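Local coordinates for protein beta-xylosidase (Uncultured organism, PDB 4MLG) that probably hydrolyses xylo-oligosaccharides from their non-reducing ends, releasing xylose, as a calcium-containing glycosyl hydrolase of family 43 with a beta-propeller fold, at residues Phe236-Thr240 and Thr273-Ile277; Trp84-Ala89 and Met135-Ile139. All coordinates share one frame; numbering follows the deposited sequence.

In the fold
Along the chain the two contacts come in series, neither nested nor crossed. Interaction 2 closes first: 84-89, on strand 81-91, begins one antiparallel sheet, and after 45 intervening residues 135-139 leads into strand 138-141 at the edge of the next, so it joins two successive propeller blades at their inner strands. Interaction 1 follows, with 32 residues between its segments: 236-240, on strand 233-239, meets 273-277, which enters strand 276-280 of the blade that also takes in the N-terminal strand 5-6. The contacts lie about 12 Å apart, centre to centre, and converge on one calcium ion, held by Asp85 from interaction 2 and His274 from interaction 1.

Interaction 1: Phe236-Thr240 and Thr273-Ile277; sequences FSYST and THHSI. With CA (calcium ion), chain M; SO4 (sulfate ion), chain N.
Beside the calcium site at the heart of the propeller, two neighbouring blades are joined where His275, on the way into strand 276-280, reaches Ser237 on strand 233-239. The segments run almost antiparallel, yet the link runs through side chains, in one case onto a backbone carbonyl. Ser237 OG meets His275 NE2 at 2.5 Å, at the edge of the imidazole and near its plane; either group could donate. The hydroxyl sits between its own backbone N and carbonyl carbon (chi1 56°), which directs it at the ring. Next to this bond, His275 CE1 lies 3.6 Å from Tyr238 N, an oblique approach, and Ile277 CD1 packs 4.0 Å from Ser237 OG. Farther along, Ser239 OG gives a weak bond to Thr273 O at 3.3 Å and also pairs with Gly241 N. Without the imidazole, as with an alanine here, Ser237 OG would probably lose its ring partner and a gap would open beside Ile246. The preceding His274 turns the other way: its NE2 binds the calcium ion at 2.8 Å, with the metal in the ring plane and Asp85 as the second protein ligand. On the other nitrogen, His274 ND1 donates weakly, at 3.3 Å, to O2 of a sulfate probably from the crystallisation liquor. Two consecutive histidines thus divide the work, one tying blade to blade and the other holding the metal; with NE2 on the calcium, ND1 is likely to carry the proton.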
ATOM      1  N   PHE A 236       7.278 -10.227  26.394  1.00 58.28           N
ATOM      2  CA  PHE A 236       6.405  -9.777  25.321  1.00 55.64           C
ATOM      3  C   PHE A 236       4.947  -9.878  25.747  1.00 54.81           C
ATOM      4  O   PHE A 236       4.387 -10.972  25.829  1.00 55.77           O
ATOM      5  CB  PHE A 236       6.640 -10.589  24.047  1.00 55.13           C
ATOM      6  CG  PHE A 236       5.753 -10.189  22.902  1.00 53.73           C
ATOM      7  CD1 PHE A 236       6.041  -9.062  22.148  1.00 53.14           C
ATOM      8  CD2 PHE A 236       4.630 -10.936  22.583  1.00 53.34           C
ATOM      9  CE1 PHE A 236       5.225  -8.685  21.093  1.00 52.33           C
ATOM     10  CE2 PHE A 236       3.809 -10.568  21.530  1.00 52.84           C
ATOM     11  CZ  PHE A 236       4.108  -9.441  20.783  1.00 52.62           C
ATOM     12  N   SER A 237       4.339  -8.731  26.026  1.00 53.47           N
ATOM     13  CA  SER A 237       2.938  -8.688  26.418  1.00 53.31           C
ATOM     14  C   SER A 237       2.072  -8.196  25.262  1.00 55.43           C
ATOM     15  O   SER A 237       2.568  -7.557  24.331  1.00 56.49           O
ATOM     16  CB  SER A 237       2.751  -7.805  27.651  1.00 51.78           C
ATOM     17  OG  SER A 237       3.258  -6.501  27.429  1.00 50.23           O
ATOM     18  N   TYR A 238       0.778  -8.499  25.326  1.00 54.70           N
ATOM     19  CA  TYR A 238      -0.128  -8.219  24.218  1.00 53.47           C
ATOM     20  C   TYR A 238      -1.591  -8.341  24.628  1.00 55.03           C
ATOM     21  O   TYR A 238      -1.901  -8.804  25.726  1.00 56.52           O
ATOM     22  CB  TYR A 238       0.159  -9.168  23.051  1.00 51.98           C
ATOM     23  CG  TYR A 238       0.064 -10.636  23.415  1.00 50.88           C
ATOM     24  CD1 TYR A 238      -1.095 -11.359  23.167  1.00 50.43           C
ATOM     25  CD2 TYR A 238       1.135 -11.296  24.003  1.00 51.05           C
ATOM     26  CE1 TYR A 238      -1.185 -12.698  23.497  1.00 51.54           C
ATOM     27  CE2 TYR A 238       1.054 -12.633  24.338  1.00 51.29           C
ATOM     28  CZ  TYR A 238      -0.108 -13.329  24.082  1.00 52.14           C
ATOM     29  OH  TYR A 238      -0.191 -14.661  24.413  1.00 53.41           O
ATOM     30  N   SER A 239      -2.484  -7.925  23.734  1.00 53.42           N
ATOM     31  CA  SER A 239      -3.923  -8.037  23.957  1.00 51.53           C
ATOM     32  C   SER A 239      -4.497  -9.226  23.192  1.00 50.19           C
ATOM     33  O   SER A 239      -4.027  -9.558  22.103  1.00 50.05           O
ATOM     34  CB  SER A 239      -4.635  -6.753  23.527  1.00 51.02           C
ATOM     35  OG  SER A 239      -6.041  -6.924  23.506  1.00 50.17           O
ATOM     36  N   THR A 240      -5.515  -9.862  23.762  1.00 49.43           N
ATOM     37  CA  THR A 240      -6.121 -11.035  23.144  1.00 49.38           C
ATOM     38  C   THR A 240      -7.473 -10.718  22.511  1.00 50.60           C
ATOM     39  O   THR A 240      -8.187 -11.621  22.076  1.00 51.02           O
ATOM     40  CB  THR A 240      -6.297 -12.181  24.155  1.00 49.20           C
ATOM     41  OG1 THR A 240      -7.212 -11.778  25.182  1.00 47.99           O
ATOM     42  CG2 THR A 240      -4.962 -12.552  24.781  1.00 48.32           C
ATOM     43  N   THR A 273      -8.684  -3.611  25.335  1.00 51.60           N
ATOM     44  CA  THR A 273      -7.708  -3.445  26.402  1.00 50.61           C
ATOM     45  C   THR A 273      -6.318  -3.239  25.795  1.00 49.36           C
ATOM     46  O   THR A 273      -5.877  -4.008  24.942  1.00 48.91           O
ATOM     47  CB  THR A 273      -7.728  -4.626  27.403  1.00 50.97           C
ATOM     48  OG1 THR A 273      -6.740  -4.417  28.419  1.00 52.89           O
ATOM     49  CG2 THR A 273      -7.469  -5.955  26.701  1.00 49.00           C
ATOM     50  N   HIS A 274      -5.647  -2.173  26.217  1.00 50.61           N
ATOM     51  CA  HIS A 274      -4.352  -1.809  25.653  1.00 52.92           C
ATOM     52  C   HIS A 274      -3.447  -1.328  26.775  1.00 55.13           C
ATOM     53  O   HIS A 274      -3.929  -0.792  27.770  1.00 55.61           O
ATOM     54  CB  HIS A 274      -4.523  -0.708  24.611  1.00 53.49           C
ATOM     55  CG  HIS A 274      -3.466  -0.705  23.553  1.00 54.80           C
ATOM     56  ND1 HIS A 274      -3.721  -1.067  22.248  1.00 55.10           N
ATOM     57  CD2 HIS A 274      -2.151  -0.386  23.606  1.00 55.27           C
ATOM     58  CE1 HIS A 274      -2.610  -0.969  21.541  1.00 54.96           C
ATOM     59  NE2 HIS A 274      -1.642  -0.560  22.342  1.00 55.35           N
ATOM     60  N   HIS A 275      -2.138  -1.503  26.616  1.00 56.24           N
ATOM     61  CA  HIS A 275      -1.229  -1.268  27.731  1.00 58.46           C
ATOM     62  C   HIS A 275       0.188  -0.867  27.333  1.00 59.68           C
ATOM     63  O   HIS A 275       0.524  -0.777  26.153  1.00 59.59           O
ATOM     64  CB  HIS A 275      -1.124  -2.536  28.566  1.00 59.54           C
ATOM     65  CG  HIS A 275      -0.300  -3.598  27.914  1.00 60.32           C
ATOM     66  ND1 HIS A 275      -0.685  -4.221  26.747  1.00 59.40           N
ATOM     67  CD2 HIS A 275       0.902  -4.125  28.244  1.00 61.64           C
ATOM     68  CE1 HIS A 275       0.236  -5.098  26.394  1.00 60.01           C
ATOM     69  NE2 HIS A 275       1.211  -5.059  27.285  1.00 61.28           N
ATOM     70  N   SER A 276       1.008  -0.648  28.357  1.00 60.76           N
ATOM     71  CA  SER A 276       2.443  -0.427  28.212  1.00 61.16           C
ATOM     72  C   SER A 276       3.095  -0.561  29.585  1.00 61.54           C
ATOM     73  O   SER A 276       2.624   0.024  30.561  1.00 62.11           O
ATOM     74  CB  SER A 276       2.733   0.955  27.625  1.00 61.83           C
ATOM     75  OG  SER A 276       2.317   1.983  28.507  1.00 63.70           O
ATOM     76  N   ILE A 277       4.173  -1.336  29.657  1.00 60.74           N
ATOM     77  CA  ILE A 277       4.853  -1.590  30.923  1.00 59.78           C
ATOM     78  C   ILE A 277       6.192  -0.857  30.998  1.00 60.22           C
ATOM     79  O   ILE A 277       7.002  -0.934  30.075  1.00 59.57           O
ATOM     80  CB  ILE A 277       5.080  -3.098  31.138  1.00 58.10           C
ATOM     81  CG1 ILE A 277       3.764  -3.860  30.975  1.00 55.67           C
ATOM     82  CG2 ILE A 277       5.691  -3.356  32.505  1.00 58.77           C
ATOM     83  CD1 ILE A 277       3.890  -5.350  31.161  1.00 55.36           C
TER
HETATM   84 CA    CA M 401       1.092  -0.004  22.264  1.00 62.49          CA
HETATM   85  S   SO4 N 402      -6.595  -0.035  18.704  1.00109.91           S
HETATM   86  O1  SO4 N 402      -6.925   1.294  19.207  1.00109.70           O
HETATM   87  O2  SO4 N 402      -5.800  -0.753  19.696  1.00109.63           O
HETATM   88  O3  SO4 N 402      -7.826  -0.774  18.435  1.00109.16           O
HETATM   89  O4  SO4 N 402      -5.818   0.096  17.475  1.00109.69           O

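Interaction 2: Trp84-Ala89 and Met135-Ile139; sequences WDSDVA and MDPCI. With CA (calcium ion), chain M.
Asp85 and Asp136 meet beside the calcium ion with their side chains crossing at about a right angle and their carboxylate planes 83° apart. Contact is made by a carbon, Asp85 CB, which lies 3.3 Å from Asp136 OD1. Asp85 CG stands anti to the backbone N (chi1 174°), and this carries OD2 to the metal at 2.4 Å, while the other calcium ligand is His274 from 273-277. Asp136 OD2 is held by the backbone N of Ala224, at the start of strand 223-230.

Two residues along, Asp87 makes the direct hydrogen bond between the two segments: Ile139 N donates to Asp87 OD2 over 2.6 Å, nearly straight at 166°, arriving on the anti side of the carboxylate and somewhat out of its plane. The second oxygen, Asp87 OD1, accepts Val88 N from above the carboxylate plane at 2.7 Å and also pairs with His19 NE2. Three partners therefore grip this buried carboxylate and fix its rotation. Beyond it a water spans the strands by donating to Val88 O and Ile139 O, and Ala89 CB packs against Ile139 CG2 at 3.5 Å.

At the opposite end, the bent chain of Met135 brings CE to the edge of the indole, 3.5 Å from Trp84 CE3. That indole is positioned from outside by Phe46 O, which accepts from Trp84 NE1, and by the ring of Phe108; Pro100 of strand 94-102 backs both Trp84 and Met135. Two segments running roughly parallel and bridged by a carboxylate and a water are in keeping with the innermost strands of adjacent blades lining the centre of a family 43 propeller.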
ATOM      1  N   TRP A  84      -4.125   5.447  14.926  1.00 50.63           N
ATOM      2  CA  TRP A  84      -4.280   4.480  16.006  1.00 51.88           C
ATOM      3  C   TRP A  84      -3.077   4.463  16.956  1.00 53.09           C
ATOM      4  O   TRP A  84      -2.335   5.441  17.037  1.00 54.41           O
ATOM      5  CB  TRP A  84      -4.605   3.088  15.447  1.00 52.16           C
ATOM      6  CG  TRP A  84      -6.018   2.986  14.915  1.00 52.31           C
ATOM      7  CD1 TRP A  84      -6.918   4.006  14.782  1.00 52.72           C
ATOM      8  CD2 TRP A  84      -6.690   1.801  14.462  1.00 52.92           C
ATOM      9  NE1 TRP A  84      -8.103   3.531  14.273  1.00 53.47           N
ATOM     10  CE2 TRP A  84      -7.989   2.182  14.068  1.00 53.81           C
ATOM     11  CE3 TRP A  84      -6.319   0.458  14.349  1.00 53.86           C
ATOM     12  CZ2 TRP A  84      -8.918   1.267  13.568  1.00 54.14           C
ATOM     13  CZ3 TRP A  84      -7.242  -0.448  13.853  1.00 54.40           C
ATOM     14  CH2 TRP A  84      -8.525  -0.039  13.469  1.00 54.18           C
ATOM     15  N   ASP A  85      -2.899   3.359  17.679  1.00 53.04           N
ATOM     16  CA  ASP A  85      -1.875   3.263  18.723  1.00 52.76           C
ATOM     17  C   ASP A  85      -0.453   3.493  18.215  1.00 52.86           C
ATOM     18  O   ASP A  85       0.047   2.732  17.391  1.00 52.23           O
ATOM     19  CB  ASP A  85      -1.954   1.901  19.415  1.00 51.81           C
ATOM     20  CG  ASP A  85      -0.830   1.685  20.410  1.00 49.83           C
ATOM     21  OD1 ASP A  85      -0.507   2.626  21.165  1.00 48.87           O
ATOM     22  OD2 ASP A  85      -0.268   0.571  20.435  1.00 49.36           O
ATOM     23  N   SER A  86       0.199   4.531  18.732  1.00 53.60           N
ATOM     24  CA  SER A  86       1.562   4.873  18.330  1.00 53.80           C
ATOM     25  C   SER A  86       2.586   4.538  19.415  1.00 54.03           C
ATOM     26  O   SER A  86       2.225   4.123  20.517  1.00 53.85           O
ATOM     27  CB  SER A  86       1.650   6.360  17.989  1.00 54.15           C
ATOM     28  OG  SER A  86       1.284   7.156  19.104  1.00 54.12           O
ATOM     29  N   ASP A  87       3.865   4.724  19.095  1.00 59.69           N
ATOM     30  CA  ASP A  87       4.946   4.514  20.056  1.00 59.79           C
ATOM     31  C   ASP A  87       6.144   5.401  19.713  1.00 59.73           C
ATOM     32  O   ASP A  87       6.315   5.807  18.561  1.00 58.80           O
ATOM     33  CB  ASP A  87       5.356   3.038  20.103  1.00 59.66           C
ATOM     34  CG  ASP A  87       6.276   2.720  21.270  1.00 61.84           C
ATOM     35  OD1 ASP A  87       6.395   3.564  22.183  1.00 63.17           O
ATOM     36  OD2 ASP A  87       6.874   1.622  21.282  1.00 62.28           O
ATOM     37  N   VAL A  88       6.967   5.702  20.715  1.00 60.35           N
ATOM     38  CA  VAL A  88       8.079   6.635  20.548  1.00 61.43           C
ATOM     39  C   VAL A  88       9.405   6.015  20.991  1.00 62.86           C
ATOM     40  O   VAL A  88       9.450   5.268  21.967  1.00 63.49           O
ATOM     41  CB  VAL A  88       7.824   7.940  21.338  1.00 62.08           C
ATOM     42  CG1 VAL A  88       8.992   8.906  21.195  1.00 63.22           C
ATOM     43  CG2 VAL A  88       6.533   8.597  20.876  1.00 61.45           C
ATOM     44  N   ALA A  89      10.478   6.319  20.265  1.00 62.97           N
ATOM     45  CA  ALA A  89      11.812   5.854  20.629  1.00 62.94           C
ATOM     46  C   ALA A  89      12.834   6.981  20.544  1.00 64.02           C
ATOM     47  O   ALA A  89      12.730   7.862  19.690  1.00 64.55           O
ATOM     48  CB  ALA A  89      12.230   4.702  19.739  1.00 62.01           C
ATOM     49  N   MET A 135      -0.826  -2.428  12.012  1.00 54.73           N
ATOM     50  CA  MET A 135      -0.788  -1.345  12.991  1.00 56.14           C
ATOM     51  C   MET A 135      -0.234  -1.751  14.358  1.00 57.76           C
ATOM     52  O   MET A 135       0.426  -2.784  14.494  1.00 57.53           O
ATOM     53  CB  MET A 135      -2.187  -0.746  13.150  1.00 55.97           C
ATOM     54  CG  MET A 135      -3.303  -1.762  13.000  1.00 56.48           C
ATOM     55  SD  MET A 135      -3.296  -3.041  14.274  1.00 56.03           S
ATOM     56  CE  MET A 135      -4.500  -2.379  15.421  1.00 52.16           C
ATOM     57  N   ASP A 136      -0.521  -0.924  15.363  1.00 58.57           N
ATOM     58  CA  ASP A 136      -0.029  -1.112  16.731  1.00 60.35           C
ATOM     59  C   ASP A 136       1.472  -1.390  16.832  1.00 61.10           C
ATOM     60  O   ASP A 136       1.877  -2.451  17.305  1.00 62.83           O
ATOM     61  CB  ASP A 136      -0.815  -2.218  17.444  1.00 61.64           C
ATOM     62  CG  ASP A 136      -2.190  -1.762  17.891  1.00 62.76           C
ATOM     63  OD1 ASP A 136      -2.621  -0.669  17.467  1.00 63.28           O
ATOM     64  OD2 ASP A 136      -2.845  -2.499  18.659  1.00 63.83           O
ATOM     65  N   PRO A 137       2.307  -0.433  16.393  1.00 59.06           N
ATOM     66  CA  PRO A 137       3.752  -0.650  16.464  1.00 56.41           C
ATOM     67  C   PRO A 137       4.293  -0.447  17.872  1.00 54.78           C
ATOM     68  O   PRO A 137       3.765   0.366  18.633  1.00 55.26           O
ATOM     69  CB  PRO A 137       4.305   0.434  15.540  1.00 56.65           C
ATOM     70  CG  PRO A 137       3.320   1.536  15.652  1.00 57.81           C
ATOM     71  CD  PRO A 137       1.980   0.869  15.786  1.00 58.58           C
ATOM     72  N   CYS A 138       5.337  -1.198  18.206  1.00 52.21           N
ATOM     73  CA  CYS A 138       6.049  -1.039  19.467  1.00 49.57           C
ATOM     74  C   CYS A 138       7.544  -0.988  19.179  1.00 48.90           C
ATOM     75  O   CYS A 138       8.089  -1.897  18.557  1.00 47.84           O
ATOM     76  CB  CYS A 138       5.736  -2.204  20.406  1.00 47.61           C
ATOM     77  SG  CYS A 138       6.860  -2.357  21.814  1.00 81.08           S
ATOM     78  N   ILE A 139       8.208   0.075  19.620  1.00 48.46           N
ATOM     79  CA  ILE A 139       9.630   0.234  19.334  1.00 50.22           C
ATOM     80  C   ILE A 139      10.485  -0.077  20.555  1.00 51.90           C
ATOM     81  O   ILE A 139      10.407   0.612  21.573  1.00 52.32           O
ATOM     82  CB  ILE A 139       9.956   1.644  18.828  1.00 51.53           C
ATOM     83  CG1 ILE A 139       8.884   2.116  17.845  1.00 50.17           C
ATOM     84  CG2 ILE A 139      11.328   1.660  18.177  1.00 52.72           C
ATOM     85  CD1 ILE A 139       8.792   1.272  16.592  1.00 49.24           C
TER
HETATM   86 CA    CA M 401       1.092  -0.004  22.264  1.00 62.49          CA
HETATM   87  O   HOH W   1      11.361   2.993  22.494  1.00 38.29           O